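Local coordinates for Lin2722 protein (PDB 3DS8) that is of unknown function but belongs to an alpha/beta-hydrolase family, so it may hydrolyse a substrate that has yet to be identified, at residues Asp75-Leu80 with Glu113-Asp118; Ala107-Ala112 with Asp159-Asn164. All coordinates share one frame; numbering follows the deposited sequence.

Contact 1: residues Asp75-Leu80 with Glu113-Asp118; sequences DWSKWL and EDYAGD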
ATOM      1  N   ASP A  75     -12.277   7.067   4.045  1.00 15.11           N
ATOM      2  CA  ASP A  75     -12.553   8.287   3.255  1.00 15.46           C
ATOM      3  C   ASP A  75     -11.559   8.451   2.084  1.00 13.63           C
ATOM      4  O   ASP A  75     -11.967   8.751   0.922  1.00 13.59           O
ATOM      5  CB  ASP A  75     -12.535   9.519   4.118  1.00 15.45           C
ATOM      6  CG  ASP A  75     -13.843   9.678   4.918  1.00 17.95           C
ATOM      7  OD1 ASP A  75     -14.852   9.052   4.575  1.00 25.92           O
ATOM      8  OD2 ASP A  75     -13.847  10.408   5.873  1.00 21.75           O
ATOM      9  N   TRP A  76     -10.293   8.212   2.372  1.00 13.66           N
ATOM     10  CA  TRP A  76      -9.278   8.223   1.308  1.00 13.50           C
ATOM     11  C   TRP A  76      -9.640   7.247   0.169  1.00 13.88           C
ATOM     12  O   TRP A  76      -9.536   7.591  -1.014  1.00 12.87           O
ATOM     13  CB  TRP A  76      -7.896   7.891   1.864  1.00 13.01           C
ATOM     14  CG  TRP A  76      -7.204   9.040   2.499  1.00 11.88           C
ATOM     15  CD1 TRP A  76      -7.709  10.253   2.836  1.00 14.73           C
ATOM     16  CD2 TRP A  76      -5.837   9.049   2.888  1.00 13.28           C
ATOM     17  NE1 TRP A  76      -6.727  11.035   3.431  1.00 13.17           N
ATOM     18  CE2 TRP A  76      -5.562  10.309   3.464  1.00 13.57           C
ATOM     19  CE3 TRP A  76      -4.803   8.111   2.769  1.00 15.94           C
ATOM     20  CZ2 TRP A  76      -4.294  10.649   3.964  1.00 13.31           C
ATOM     21  CZ3 TRP A  76      -3.535   8.456   3.247  1.00 14.73           C
ATOM     22  CH2 TRP A  76      -3.305   9.704   3.856  1.00 13.32           C
ATOM     23  N   SER A  77     -10.011   6.029   0.517  1.00 14.04           N
ATOM     24  CA  SER A  77     -10.367   5.036  -0.504  1.00 14.75           C
ATOM     25  C   SER A  77     -11.496   5.495  -1.409  1.00 14.87           C
ATOM     26  O   SER A  77     -11.444   5.286  -2.626  1.00 14.97           O
ATOM     27  CB  SER A  77     -10.731   3.739   0.160  1.00 16.56           C
ATOM     28  OG  SER A  77     -11.062   2.740  -0.785  1.00 21.04           O
ATOM     29  N   LYS A  78     -12.552   6.077  -0.819  1.00 14.70           N
ATOM     30  CA  LYS A  78     -13.673   6.644  -1.600  1.00 15.17           C
ATOM     31  C   LYS A  78     -13.221   7.760  -2.530  1.00 14.22           C
ATOM     32  O   LYS A  78     -13.625   7.802  -3.688  1.00 13.24           O
ATOM     33  CB  LYS A  78     -14.754   7.184  -0.663  1.00 15.53           C
ATOM     34  CG  LYS A  78     -15.450   6.116   0.140  1.00 18.28           C
ATOM     35  CD  LYS A  78     -16.558   6.732   0.996  1.00 20.68           C
ATOM     36  CE  LYS A  78     -16.845   5.891   2.213  1.00 27.69           C
ATOM     37  NZ  LYS A  78     -17.046   4.438   1.851  1.00 31.74           N
ATOM     38  N   TRP A  79     -12.353   8.643  -2.039  1.00 14.11           N
ATOM     39  CA  TRP A  79     -11.829   9.733  -2.868  1.00 14.57           C
ATOM     40  C   TRP A  79     -10.876   9.226  -3.963  1.00 14.43           C
ATOM     41  O   TRP A  79     -10.889   9.726  -5.101  1.00 13.98           O
ATOM     42  CB  TRP A  79     -11.157  10.797  -2.011  1.00 16.08           C
ATOM     43  CG  TRP A  79     -12.059  11.377  -1.004  1.00 17.66           C
ATOM     44  CD1 TRP A  79     -13.424  11.492  -1.071  1.00 21.36           C
ATOM     45  CD2 TRP A  79     -11.667  11.936   0.246  1.00 16.43           C
ATOM     46  NE1 TRP A  79     -13.911  12.063   0.101  1.00 22.80           N
ATOM     47  CE2 TRP A  79     -12.847  12.349   0.918  1.00 20.80           C
ATOM     48  CE3 TRP A  79     -10.447  12.124   0.873  1.00 16.13           C
ATOM     49  CZ2 TRP A  79     -12.811  12.957   2.181  1.00 21.94           C
ATOM     50  CZ3 TRP A  79     -10.418  12.710   2.141  1.00 17.91           C
ATOM     51  CH2 TRP A  79     -11.577  13.147   2.758  1.00 20.17           C
ATOM     52  N   LEU A  80     -10.073   8.229  -3.619  1.00 13.95           N
ATOM     53  CA  LEU A  80      -9.206   7.568  -4.593  1.00 14.79           C
ATOM     54  C   LEU A  80     -10.026   6.958  -5.730  1.00 14.99           C
ATOM     55  O   LEU A  80      -9.669   7.129  -6.898  1.00 14.62           O
ATOM     56  CB  LEU A  80      -8.363   6.502  -3.900  1.00 14.34           C
ATOM     57  CG  LEU A  80      -7.405   5.661  -4.745  1.00 14.38           C
ATOM     58  CD1 LEU A  80      -6.373   6.579  -5.388  1.00 14.27           C
ATOM     59  CD2 LEU A  80      -6.746   4.614  -3.864  1.00 15.12           C
ATOM     60  N   GLU A 113     -10.590  -4.209  -1.433  1.00 15.47           N
ATOM     61  CA  GLU A 113     -11.790  -4.918  -1.000  1.00 16.22           C
ATOM     62  C   GLU A 113     -13.085  -4.384  -1.569  1.00 17.56           C
ATOM     63  O   GLU A 113     -14.042  -5.165  -1.726  1.00 17.21           O
ATOM     64  CB  GLU A 113     -11.874  -5.017   0.537  1.00 15.90           C
ATOM     65  CG  GLU A 113     -10.815  -5.957   1.105  1.00 13.88           C
ATOM     66  CD  GLU A 113     -11.024  -6.312   2.537  1.00 16.47           C
ATOM     67  OE1 GLU A 113     -11.781  -5.580   3.221  1.00 17.39           O
ATOM     68  OE2 GLU A 113     -10.453  -7.356   2.980  1.00 16.48           O
ATOM     69  N   ASP A 114     -13.148  -3.091  -1.891  1.00 16.63           N
ATOM     70  CA  ASP A 114     -14.404  -2.455  -2.173  1.00 17.48           C
ATOM     71  C   ASP A 114     -14.659  -2.316  -3.659  1.00 18.20           C
ATOM     72  O   ASP A 114     -15.803  -2.198  -4.053  1.00 18.66           O
ATOM     73  CB  ASP A 114     -14.472  -1.072  -1.524  1.00 16.82           C
ATOM     74  CG  ASP A 114     -14.599  -1.123  -0.016  1.00 18.72           C
ATOM     75  OD1 ASP A 114     -14.817  -2.223   0.562  1.00 19.91           O
ATOM     76  OD2 ASP A 114     -14.434  -0.055   0.605  1.00 22.28           O
ATOM     77  N   TYR A 115     -13.618  -2.308  -4.480  1.00 19.21           N
ATOM     78  CA  TYR A 115     -13.786  -2.054  -5.936  1.00 21.01           C
ATOM     79  C   TYR A 115     -13.192  -3.078  -6.901  1.00 22.70           C
ATOM     80  O   TYR A 115     -13.079  -2.794  -8.082  1.00 23.67           O
ATOM     81  CB  TYR A 115     -13.217  -0.674  -6.289  1.00 20.88           C
ATOM     82  CG  TYR A 115     -13.723   0.386  -5.351  1.00 18.72           C
ATOM     83  CD1 TYR A 115     -15.073   0.637  -5.222  1.00 17.09           C
ATOM     84  CD2 TYR A 115     -12.840   1.066  -4.507  1.00 18.00           C
ATOM     85  CE1 TYR A 115     -15.532   1.587  -4.315  1.00 20.83           C
ATOM     86  CE2 TYR A 115     -13.268   1.997  -3.627  1.00 18.82           C
ATOM     87  CZ  TYR A 115     -14.596   2.277  -3.514  1.00 19.89           C
ATOM     88  OH  TYR A 115     -15.016   3.230  -2.611  1.00 21.80           O
ATOM     89  N   ALA A 116     -12.808  -4.269  -6.420  1.00 23.84           N
ATOM     90  CA  ALA A 116     -12.239  -5.308  -7.308  1.00 23.67           C
ATOM     91  C   ALA A 116     -13.116  -5.620  -8.551  1.00 24.66           C
ATOM     92  O   ALA A 116     -12.586  -5.854  -9.651  1.00 26.87           O
ATOM     93  CB  ALA A 116     -11.951  -6.590  -6.497  1.00 23.47           C
ATOM     94  N   GLY A 117     -14.437  -5.610  -8.397  1.00 24.66           N
ATOM     95  CA  GLY A 117     -15.339  -5.905  -9.523  1.00 25.17           C
ATOM     96  C   GLY A 117     -15.701  -4.731 -10.443  1.00 25.19           C
ATOM     97  O   GLY A 117     -16.464  -4.882 -11.403  1.00 25.92           O
ATOM     98  N   ASP A 118     -15.153  -3.559 -10.164  1.00 24.20           N
ATOM     99  CA  ASP A 118     -15.678  -2.326 -10.742  1.00 23.57           C
ATOM    100  C   ASP A 118     -14.859  -1.973 -11.974  1.00 22.35           C
ATOM    101  O   ASP A 118     -13.723  -1.546 -11.848  1.00 21.58           O
ATOM    102  CB  ASP A 118     -15.632  -1.200  -9.697  1.00 23.51           C
ATOM    103  CG  ASP A 118     -16.351   0.044 -10.151  1.00 25.05           C
ATOM    104  OD1 ASP A 118     -16.420   0.282 -11.388  1.00 24.08           O
ATOM    105  OD2 ASP A 118     -16.878   0.778  -9.277  1.00 26.28           O
TER
HETATM  106  O   HOH W   1     -13.762   2.338  -0.257  1.00 21.59           O
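Y115 reaches across from the end of helix 103-114 to S77 and K78 on helix 73-91, joining two helices that pack on the central sheet of an alpha/beta-hydrolase fold. The backbones stay well apart, with S77 CA and D114 CA, the nearest pair, separated by 8.7 Å, so side chains and one water make the junction. Only 129 Å² is buried in all, and Y115 contributes the largest part.

S77 meets the tyrosine at the ring edge: its OG lies near the ring plane, 3.7 Å from Y115 CE2. With chi1 at -179°, OG points away from the S77 backbone N and out to the ring edge, on a CB that already faces the other segment. K78 takes the far end of the ring. Y115 OH sits 3.8 Å from K78 CA, against the root of the lysine side chain, and the two side chains cross at about a right angle. Beyond this, the lysine chain bends at its last torsion and leaves NZ 5.3 Å from D114 OD2. That separation is too long for a contact but near enough that the opposite charges probably attract.

On the helix 103-114 side, D114 packs its CB over the centre of one face of the Y115 ring. Its carboxylate serves two partners: OD1 is hydrogen-bonded to Y160 OH of helix 156-163, while OD2 turns to the water. Y111, one helical turn before Y115, meets the Y115 ring edge-to-face.

The polar ends converge on that single water. It is hydrogen-bonded to S77 OG and to Y115 OH, each at 2.8 Å, and it donates a hydrogen bond of 2.6 Å to D114 OD2.

Contact 2: residues Ala107-Ala112 with Asp159-Asn164; sequences ALTYYA and DYFIKN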
ATOM      1  N   ALA A 107      -5.737   2.742   2.834  1.00 14.07           N
ATOM      2  CA  ALA A 107      -6.605   3.209   1.746  1.00 13.94           C
ATOM      3  C   ALA A 107      -6.587   2.244   0.559  1.00 14.15           C
ATOM      4  O   ALA A 107      -7.652   1.874   0.013  1.00 15.05           O
ATOM      5  CB  ALA A 107      -6.190   4.644   1.317  1.00 14.35           C
ATOM      6  N   LEU A 108      -5.407   1.753   0.196  1.00 13.16           N
ATOM      7  CA  LEU A 108      -5.328   0.758  -0.856  1.00 13.91           C
ATOM      8  C   LEU A 108      -6.052  -0.542  -0.508  1.00 13.72           C
ATOM      9  O   LEU A 108      -6.518  -1.232  -1.399  1.00 13.66           O
ATOM     10  CB  LEU A 108      -3.872   0.482  -1.221  1.00 13.88           C
ATOM     11  CG  LEU A 108      -3.086   1.585  -1.944  1.00 13.81           C
ATOM     12  CD1 LEU A 108      -1.587   1.255  -2.007  1.00 16.99           C
ATOM     13  CD2 LEU A 108      -3.676   1.833  -3.349  1.00 15.57           C
ATOM     14  N   THR A 109      -6.016  -0.935   0.767  1.00 14.40           N
ATOM     15  CA  THR A 109      -6.639  -2.175   1.210  1.00 13.88           C
ATOM     16  C   THR A 109      -8.182  -2.060   1.154  1.00 13.44           C
ATOM     17  O   THR A 109      -8.875  -2.945   0.623  1.00 14.20           O
ATOM     18  CB  THR A 109      -6.150  -2.535   2.612  1.00 14.18           C
ATOM     19  OG1 THR A 109      -4.723  -2.671   2.579  1.00 14.59           O
ATOM     20  CG2 THR A 109      -6.807  -3.848   3.141  1.00 16.40           C
ATOM     21  N   TYR A 110      -8.720  -0.947   1.602  1.00 13.02           N
ATOM     22  CA  TYR A 110     -10.134  -0.667   1.344  1.00 14.02           C
ATOM     23  C   TYR A 110     -10.440  -0.675  -0.156  1.00 13.18           C
ATOM     24  O   TYR A 110     -11.441  -1.220  -0.589  1.00 13.93           O
ATOM     25  CB  TYR A 110     -10.536   0.702   1.917  1.00 15.89           C
ATOM     26  CG  TYR A 110     -10.857   0.665   3.364  1.00 15.62           C
ATOM     27  CD1 TYR A 110     -12.047   0.112   3.803  1.00 15.58           C
ATOM     28  CD2 TYR A 110      -9.982   1.194   4.310  1.00 16.26           C
ATOM     29  CE1 TYR A 110     -12.350   0.082   5.158  1.00 18.27           C
ATOM     30  CE2 TYR A 110     -10.287   1.175   5.665  1.00 15.97           C
ATOM     31  CZ  TYR A 110     -11.453   0.612   6.079  1.00 15.69           C
ATOM     32  OH  TYR A 110     -11.824   0.581   7.426  1.00 18.21           O
ATOM     33  N   TYR A 111      -9.582  -0.054  -0.969  1.00 13.06           N
ATOM     34  CA  TYR A 111      -9.810  -0.044  -2.445  1.00 13.89           C
ATOM     35  C   TYR A 111      -9.822  -1.471  -3.018  1.00 13.31           C
ATOM     36  O   TYR A 111     -10.654  -1.837  -3.832  1.00 13.83           O
ATOM     37  CB  TYR A 111      -8.704   0.795  -3.083  1.00 13.33           C
ATOM     38  CG  TYR A 111      -8.831   1.041  -4.577  1.00 14.82           C
ATOM     39  CD1 TYR A 111      -9.406   2.206  -5.069  1.00 14.85           C
ATOM     40  CD2 TYR A 111      -8.328   0.105  -5.490  1.00 16.45           C
ATOM     41  CE1 TYR A 111      -9.478   2.419  -6.464  1.00 15.48           C
ATOM     42  CE2 TYR A 111      -8.393   0.294  -6.875  1.00 16.02           C
ATOM     43  CZ  TYR A 111      -8.961   1.446  -7.351  1.00 18.57           C
ATOM     44  OH  TYR A 111      -8.972   1.610  -8.707  1.00 15.75           O
ATOM     45  N   ALA A 112      -8.900  -2.300  -2.547  1.00 14.08           N
ATOM     46  CA  ALA A 112      -8.806  -3.672  -2.975  1.00 14.34           C
ATOM     47  C   ALA A 112     -10.048  -4.465  -2.620  1.00 15.59           C
ATOM     48  O   ALA A 112     -10.496  -5.333  -3.416  1.00 15.15           O
ATOM     49  CB  ALA A 112      -7.576  -4.320  -2.335  1.00 15.25           C
ATOM     50  N   ASP A 159     -12.082  -5.873  11.689  1.00 15.92           N
ATOM     51  CA  ASP A 159     -13.292  -6.654  11.482  1.00 15.94           C
ATOM     52  C   ASP A 159     -13.787  -6.491  10.029  1.00 15.49           C
ATOM     53  O   ASP A 159     -14.244  -7.449   9.407  1.00 14.54           O
ATOM     54  CB  ASP A 159     -14.419  -6.216  12.464  1.00 15.11           C
ATOM     55  CG  ASP A 159     -14.145  -6.587  13.932  1.00 19.35           C
ATOM     56  OD1 ASP A 159     -13.324  -7.482  14.235  1.00 19.43           O
ATOM     57  OD2 ASP A 159     -14.819  -5.972  14.794  1.00 23.22           O
ATOM     58  N   TYR A 160     -13.722  -5.267   9.511  1.00 15.69           N
ATOM     59  CA  TYR A 160     -14.157  -4.975   8.155  1.00 15.02           C
ATOM     60  C   TYR A 160     -13.278  -5.737   7.155  1.00 13.98           C
ATOM     61  O   TYR A 160     -13.785  -6.381   6.252  1.00 14.37           O
ATOM     62  CB  TYR A 160     -14.064  -3.456   7.864  1.00 15.80           C
ATOM     63  CG  TYR A 160     -14.589  -3.074   6.485  1.00 15.63           C
ATOM     64  CD1 TYR A 160     -15.880  -2.587   6.332  1.00 18.31           C
ATOM     65  CD2 TYR A 160     -13.783  -3.172   5.357  1.00 16.68           C
ATOM     66  CE1 TYR A 160     -16.364  -2.249   5.077  1.00 17.97           C
ATOM     67  CE2 TYR A 160     -14.255  -2.845   4.119  1.00 16.71           C
ATOM     68  CZ  TYR A 160     -15.540  -2.379   3.985  1.00 17.55           C
ATOM     69  OH  TYR A 160     -16.045  -2.028   2.749  1.00 19.88           O
ATOM     70  N   PHE A 161     -11.972  -5.621   7.325  1.00 13.21           N
ATOM     71  CA  PHE A 161     -11.003  -6.275   6.411  1.00 14.53           C
ATOM     72  C   PHE A 161     -11.208  -7.795   6.377  1.00 14.34           C
ATOM     73  O   PHE A 161     -11.185  -8.422   5.309  1.00 14.83           O
ATOM     74  CB  PHE A 161      -9.555  -5.962   6.797  1.00 13.76           C
ATOM     75  CG  PHE A 161      -9.126  -4.524   6.577  1.00 13.58           C
ATOM     76  CD1 PHE A 161      -9.663  -3.736   5.561  1.00 13.39           C
ATOM     77  CD2 PHE A 161      -8.174  -3.977   7.408  1.00 14.88           C
ATOM     78  CE1 PHE A 161      -9.236  -2.428   5.359  1.00 15.57           C
ATOM     79  CE2 PHE A 161      -7.686  -2.650   7.209  1.00 15.60           C
ATOM     80  CZ  PHE A 161      -8.227  -1.873   6.201  1.00 14.57           C
ATOM     81  N   ILE A 162     -11.426  -8.379   7.542  1.00 14.95           N
ATOM     82  CA  ILE A 162     -11.732  -9.813   7.635  1.00 15.55           C
ATOM     83  C   ILE A 162     -13.040 -10.186   6.970  1.00 15.65           C
ATOM     84  O   ILE A 162     -13.089 -11.155   6.195  1.00 15.62           O
ATOM     85  CB  ILE A 162     -11.720 -10.286   9.106  1.00 15.91           C
ATOM     86  CG1 ILE A 162     -10.284 -10.234   9.636  1.00 17.73           C
ATOM     87  CG2 ILE A 162     -12.314 -11.728   9.209  1.00 16.42           C
ATOM     88  CD1 ILE A 162     -10.122 -10.331  11.148  1.00 16.21           C
ATOM     89  N   LYS A 163     -14.087  -9.426   7.254  1.00 15.90           N
ATOM     90  CA  LYS A 163     -15.413  -9.670   6.682  1.00 16.86           C
ATOM     91  C   LYS A 163     -15.389  -9.618   5.159  1.00 16.97           C
ATOM     92  O   LYS A 163     -16.015 -10.439   4.491  1.00 18.00           O
ATOM     93  CB  LYS A 163     -16.428  -8.657   7.245  1.00 17.24           C
ATOM     94  CG  LYS A 163     -17.823  -8.713   6.633  1.00 18.10           C
ATOM     95  CD  LYS A 163     -18.794  -7.821   7.383  1.00 20.73           C
ATOM     96  CE  LYS A 163     -20.203  -7.839   6.809  1.00 23.35           C
ATOM     97  NZ  LYS A 163     -20.408  -6.763   5.822  1.00 30.25           N
ATOM     98  N   ASN A 164     -14.639  -8.678   4.616  1.00 16.56           N
ATOM     99  CA  ASN A 164     -14.680  -8.424   3.182  1.00 17.33           C
ATOM    100  C   ASN A 164     -13.515  -9.021   2.421  1.00 17.14           C
ATOM    101  O   ASN A 164     -13.336  -8.731   1.252  1.00 16.81           O
ATOM    102  CB  ASN A 164     -14.806  -6.929   2.957  1.00 17.00           C
ATOM    103  CG  ASN A 164     -16.156  -6.404   3.409  1.00 20.22           C
ATOM    104  OD1 ASN A 164     -16.278  -5.705   4.427  1.00 21.73           O
ATOM    105  ND2 ASN A 164     -17.185  -6.832   2.719  1.00 21.69           N
TER
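The rings of Y110, Y160 and F161 form an aromatic cluster between helices 103-114 and 156-163, whose short segments run in broadly the same direction with axes 10.8 Å apart. F161 turns its edge to the face of Y110. Their planes are inclined at 56° and the centroids are 4.9 Å apart, with F161 CE1 above the centre of the tyrosine ring.

T109 lays its methyl over a face of F161: CG2 stands 3.8 Å from the ring centroid in a CH-pi contact. T109 can present this methyl because CG2 is anti to the backbone N, while OG1, beside that N, bonds to G105 O one turn back.

Y160 comes at Y110 from the same side of its ring plane as F161. Y110 CE1 rests over one face of Y160, toward the rim, 3.6 Å from Y160 CD2. With planes at 47°, the two rings meet obliquely. F161 also meets the ring of F202, and T109 and F161 both touch F134.

The aromatic cluster thus packs helix 156-163 against helix 103-114, which follows strand 95-101 and probably corresponds to the helix after the nucleophile elbow in alpha/beta hydrolases.

How the contacts relate
From the N terminus the chain supplies 75-80, then 107-112 and 113-118 in succession on and just past helix 103-114, and finally 159-164. Contact 1 closes a loop of 32 residues that holds strand 95-101 and most of helix 103-114. Contact 2 closes one of 46 residues containing strand 123-130 and helix 139-142. Because the segments alternate, the two loops cross instead of nesting. Helix 103-114 is the shared element: its C-terminal end and Y115 meet helix 73-91 in contact 1, and it meets helix 156-163 in contact 2. The contact centres lie 9 Å apart, and S77 of contact 1 also touches Y110 and Y111 of contact 2.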